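Local coordinates for acetyl transferase (Salmonella typhimurium, PDB 1S7K), which transfers an acetyl group, probably from acetyl-coenzyme A, to the N-terminal alpha-amino group of ribosomal protein L7/L12, at residues 115-120 with 151-156. Numbering follows the deposited sequence.
Sequences QSLQAL and NHFTLE
Asn151 meets Gln118 through its side-chain amide. CB of Asn151 points at helix 112-127. It lies in the plane of the Phe153 ring, at the ring edge, and 3.9 Å from Gln118 NE2. CG sits anti to the carbonyl carbon, and the amide beyond it reaches the helix. OD1 takes a weak hydrogen bond from Gln118 NE2, 3.0 Å long and bent to 122° at the hydrogen. The same OD1 also touches Gln118 CG at 3.1 Å. The two amide planes stand 80° apart, close to perpendicular. The strongest polar partner of the amide is Val147 O, which takes a hydrogen bond from ND2; ND2 is also hydrogen-bonded to Ser114 OG. Asn151 is buried. ND2 is satisfied by these bonds, which probably set the rotation of the amide. The side chains of Ser114 and Arg150 lie close to that of Asn151; both residues bind CoA, which is absent from this chain.

This is the GNAT fold, and the contact joins helix 112-127 to the turn between helix 142-150 and strand 154-165. A Schellman motif ends helix 142-150. His152, with positive phi, is its C-prime residue: Phe153 N bonds to Ala148 O and His152 N to Arg149 O.

Gln118 runs out extended from CG. Its NE2 also comes within 3.7 Å of His152 CD2, approaching the imidazole obliquely.

Deeper in, Leu117 and Phe153 approach from opposite directions. Leu117 CG lies anti to its own nitrogen (chi1 176°), which carries the isobutyl end toward Phe153. CD2 rests 3.9 Å from Phe153 CE1 and touches CZ too. Phe153 also packs on Tyr175 of strand 168-178.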
ATOM      1  N   GLN A 115      14.373   0.100 -20.315  1.00  6.50           N
ATOM      2  CA  GLN A 115      15.679  -0.508 -20.155  1.00  8.20           C
ATOM      3  C   GLN A 115      16.152  -0.258 -18.759  1.00  7.55           C
ATOM      4  O   GLN A 115      16.686  -1.177 -18.118  1.00  8.21           O
ATOM      5  CB  GLN A 115      16.711   0.049 -21.177  1.00 10.66           C
ATOM      6  CG  GLN A 115      16.410  -0.349 -22.600  1.00  7.60           C
ATOM      7  CD  GLN A 115      17.498   0.042 -23.543  1.00 12.46           C
ATOM      8  OE1 GLN A 115      18.106  -0.828 -24.243  1.00 14.16           O
ATOM      9  NE2 GLN A 115      17.783   1.324 -23.585  1.00  7.24           N
ATOM     10  N   SER A 116      15.897   0.943 -18.236  1.00  8.19           N
ATOM     11  CA  SER A 116      16.361   1.225 -16.865  1.00 11.10           C
ATOM     12  C   SER A 116      15.657   0.328 -15.846  1.00  9.69           C
ATOM     13  O   SER A 116      16.267  -0.206 -14.904  1.00 11.22           O
ATOM     14  CB  SER A 116      16.094   2.690 -16.489  1.00 11.20           C
ATOM     15  OG  SER A 116      16.993   3.500 -17.236  1.00 12.65           O
ATOM     16  N   LEU A 117      14.365   0.137 -16.056  1.00 11.49           N
ATOM     17  CA  LEU A 117      13.606  -0.689 -15.090  1.00 10.11           C
ATOM     18  C   LEU A 117      14.011  -2.155 -15.158  1.00 10.47           C
ATOM     19  O   LEU A 117      14.193  -2.769 -14.107  1.00  9.85           O
ATOM     20  CB  LEU A 117      12.113  -0.510 -15.320  1.00 11.25           C
ATOM     21  CG  LEU A 117      11.202  -1.387 -14.448  1.00 10.87           C
ATOM     22  CD1 LEU A 117      11.442  -1.122 -12.933  1.00 10.52           C
ATOM     23  CD2 LEU A 117       9.749  -1.100 -14.858  1.00  9.68           C
ATOM     24  N   GLN A 118      14.261  -2.705 -16.351  1.00  9.54           N
ATOM     25  CA  GLN A 118      14.645  -4.114 -16.392  1.00 11.72           C
ATOM     26  C   GLN A 118      15.976  -4.292 -15.693  1.00 12.10           C
ATOM     27  O   GLN A 118      16.181  -5.290 -14.975  1.00 11.58           O
ATOM     28  CB  GLN A 118      14.749  -4.621 -17.832  1.00 14.14           C
ATOM     29  CG  GLN A 118      13.442  -4.367 -18.575  1.00 17.68           C
ATOM     30  CD  GLN A 118      13.281  -5.346 -19.703  1.00 23.28           C
ATOM     31  OE1 GLN A 118      14.300  -5.795 -20.286  1.00 26.44           O
ATOM     32  NE2 GLN A 118      12.038  -5.710 -20.022  1.00 22.92           N
ATOM     33  N   ALA A 119      16.852  -3.294 -15.839  1.00 11.06           N
ATOM     34  CA  ALA A 119      18.173  -3.385 -15.223  1.00 12.51           C
ATOM     35  C   ALA A 119      18.063  -3.309 -13.719  1.00 11.32           C
ATOM     36  O   ALA A 119      18.719  -4.081 -13.009  1.00 11.20           O
ATOM     37  CB  ALA A 119      19.088  -2.250 -15.723  1.00 12.94           C
ATOM     38  N   LEU A 120      17.207  -2.392 -13.251  1.00 11.12           N
ATOM     39  CA  LEU A 120      17.025  -2.172 -11.821  1.00 11.76           C
ATOM     40  C   LEU A 120      16.454  -3.408 -11.162  1.00 12.67           C
ATOM     41  O   LEU A 120      16.935  -3.791 -10.090  1.00 12.44           O
ATOM     42  CB  LEU A 120      16.128  -0.951 -11.555  1.00 11.99           C
ATOM     43  CG  LEU A 120      15.728  -0.672 -10.112  1.00 15.39           C
ATOM     44  CD1 LEU A 120      17.017  -0.494  -9.276  1.00 15.20           C
ATOM     45  CD2 LEU A 120      14.769   0.575 -10.037  1.00 16.06           C
ATOM     46  N   ASN A 151       7.475  -4.442 -20.314  1.00 15.45           N
ATOM     47  CA  ASN A 151       8.428  -5.019 -19.423  1.00 12.77           C
ATOM     48  C   ASN A 151       7.939  -6.292 -18.747  1.00 13.49           C
ATOM     49  O   ASN A 151       8.398  -6.663 -17.689  1.00 14.80           O
ATOM     50  CB  ASN A 151       8.876  -3.919 -18.484  1.00 14.50           C
ATOM     51  CG  ASN A 151       9.634  -2.833 -19.271  1.00 19.09           C
ATOM     52  OD1 ASN A 151      10.840  -2.981 -19.489  1.00 22.37           O
ATOM     53  ND2 ASN A 151       8.910  -1.784 -19.774  1.00 15.97           N
ATOM     54  N   HIS A 152       6.977  -6.892 -19.415  1.00 12.98           N
ATOM     55  CA  HIS A 152       6.399  -8.202 -19.085  1.00 15.51           C
ATOM     56  C   HIS A 152       5.762  -8.317 -17.730  1.00 14.62           C
ATOM     57  O   HIS A 152       5.929  -9.355 -17.044  1.00 17.86           O
ATOM     58  CB  HIS A 152       7.501  -9.252 -19.235  1.00 15.53           C
ATOM     59  CG  HIS A 152       8.412  -8.985 -20.395  1.00 18.33           C
ATOM     60  ND1 HIS A 152       7.995  -9.081 -21.706  1.00 19.17           N
ATOM     61  CD2 HIS A 152       9.686  -8.516 -20.436  1.00 18.97           C
ATOM     62  CE1 HIS A 152       8.969  -8.679 -22.512  1.00 18.37           C
ATOM     63  NE2 HIS A 152      10.001  -8.332 -21.767  1.00 17.54           N
ATOM     64  N   PHE A 153       5.083  -7.247 -17.295  1.00 13.04           N
ATOM     65  CA  PHE A 153       4.379  -7.308 -16.020  1.00 12.02           C
ATOM     66  C   PHE A 153       3.026  -7.986 -16.288  1.00 11.91           C
ATOM     67  O   PHE A 153       2.455  -7.853 -17.379  1.00 12.36           O
ATOM     68  CB  PHE A 153       4.107  -5.904 -15.446  1.00 11.03           C
ATOM     69  CG  PHE A 153       5.302  -5.248 -14.772  1.00  8.92           C
ATOM     70  CD1 PHE A 153       6.431  -4.883 -15.495  1.00 10.72           C
ATOM     71  CD2 PHE A 153       5.303  -5.036 -13.388  1.00  9.70           C
ATOM     72  CE1 PHE A 153       7.540  -4.319 -14.854  1.00 11.34           C
ATOM     73  CE2 PHE A 153       6.391  -4.479 -12.724  1.00  8.76           C
ATOM     74  CZ  PHE A 153       7.526  -4.120 -13.453  1.00 11.43           C
ATOM     75  N   THR A 154       2.486  -8.677 -15.294  1.00 11.23           N
ATOM     76  CA  THR A 154       1.192  -9.328 -15.466  1.00 11.23           C
ATOM     77  C   THR A 154       0.167  -8.442 -14.800  1.00 10.51           C
ATOM     78  O   THR A 154       0.433  -7.966 -13.700  1.00  9.75           O
ATOM     79  CB  THR A 154       1.199 -10.702 -14.754  1.00 10.18           C
ATOM     80  OG1 THR A 154       2.126 -11.559 -15.438  1.00 13.37           O
ATOM     81  CG2 THR A 154      -0.234 -11.314 -14.806  1.00 11.61           C
ATOM     82  N   LEU A 155      -0.953  -8.148 -15.483  1.00  8.26           N
ATOM     83  CA  LEU A 155      -2.016  -7.340 -14.862  1.00  8.49           C
ATOM     84  C   LEU A 155      -2.738  -8.268 -13.864  1.00  9.23           C
ATOM     85  O   LEU A 155      -3.332  -9.282 -14.257  1.00  9.48           O
ATOM     86  CB  LEU A 155      -3.017  -6.846 -15.924  1.00 10.40           C
ATOM     87  CG  LEU A 155      -4.239  -6.016 -15.419  1.00 11.46           C
ATOM     88  CD1 LEU A 155      -3.791  -4.740 -14.774  1.00  9.98           C
ATOM     89  CD2 LEU A 155      -5.134  -5.677 -16.578  1.00 10.64           C
ATOM     90  N   GLU A 156      -2.627  -7.927 -12.586  1.00  6.65           N
ATOM     91  CA  GLU A 156      -3.253  -8.681 -11.494  1.00  8.91           C
ATOM     92  C   GLU A 156      -4.653  -8.226 -11.154  1.00 10.13           C
ATOM     93  O   GLU A 156      -5.429  -9.006 -10.552  1.00 10.67           O
ATOM     94  CB  GLU A 156      -2.400  -8.561 -10.240  1.00  5.83           C
ATOM     95  CG  GLU A 156      -1.040  -9.219 -10.426  1.00  7.32           C
ATOM     96  CD  GLU A 156      -0.234  -9.183  -9.122  1.00  7.62           C
ATOM     97  OE1 GLU A 156       0.601 -10.057  -8.915  1.00 10.44           O
ATOM     98  OE2 GLU A 156      -0.431  -8.266  -8.317  1.00  9.91           O
TER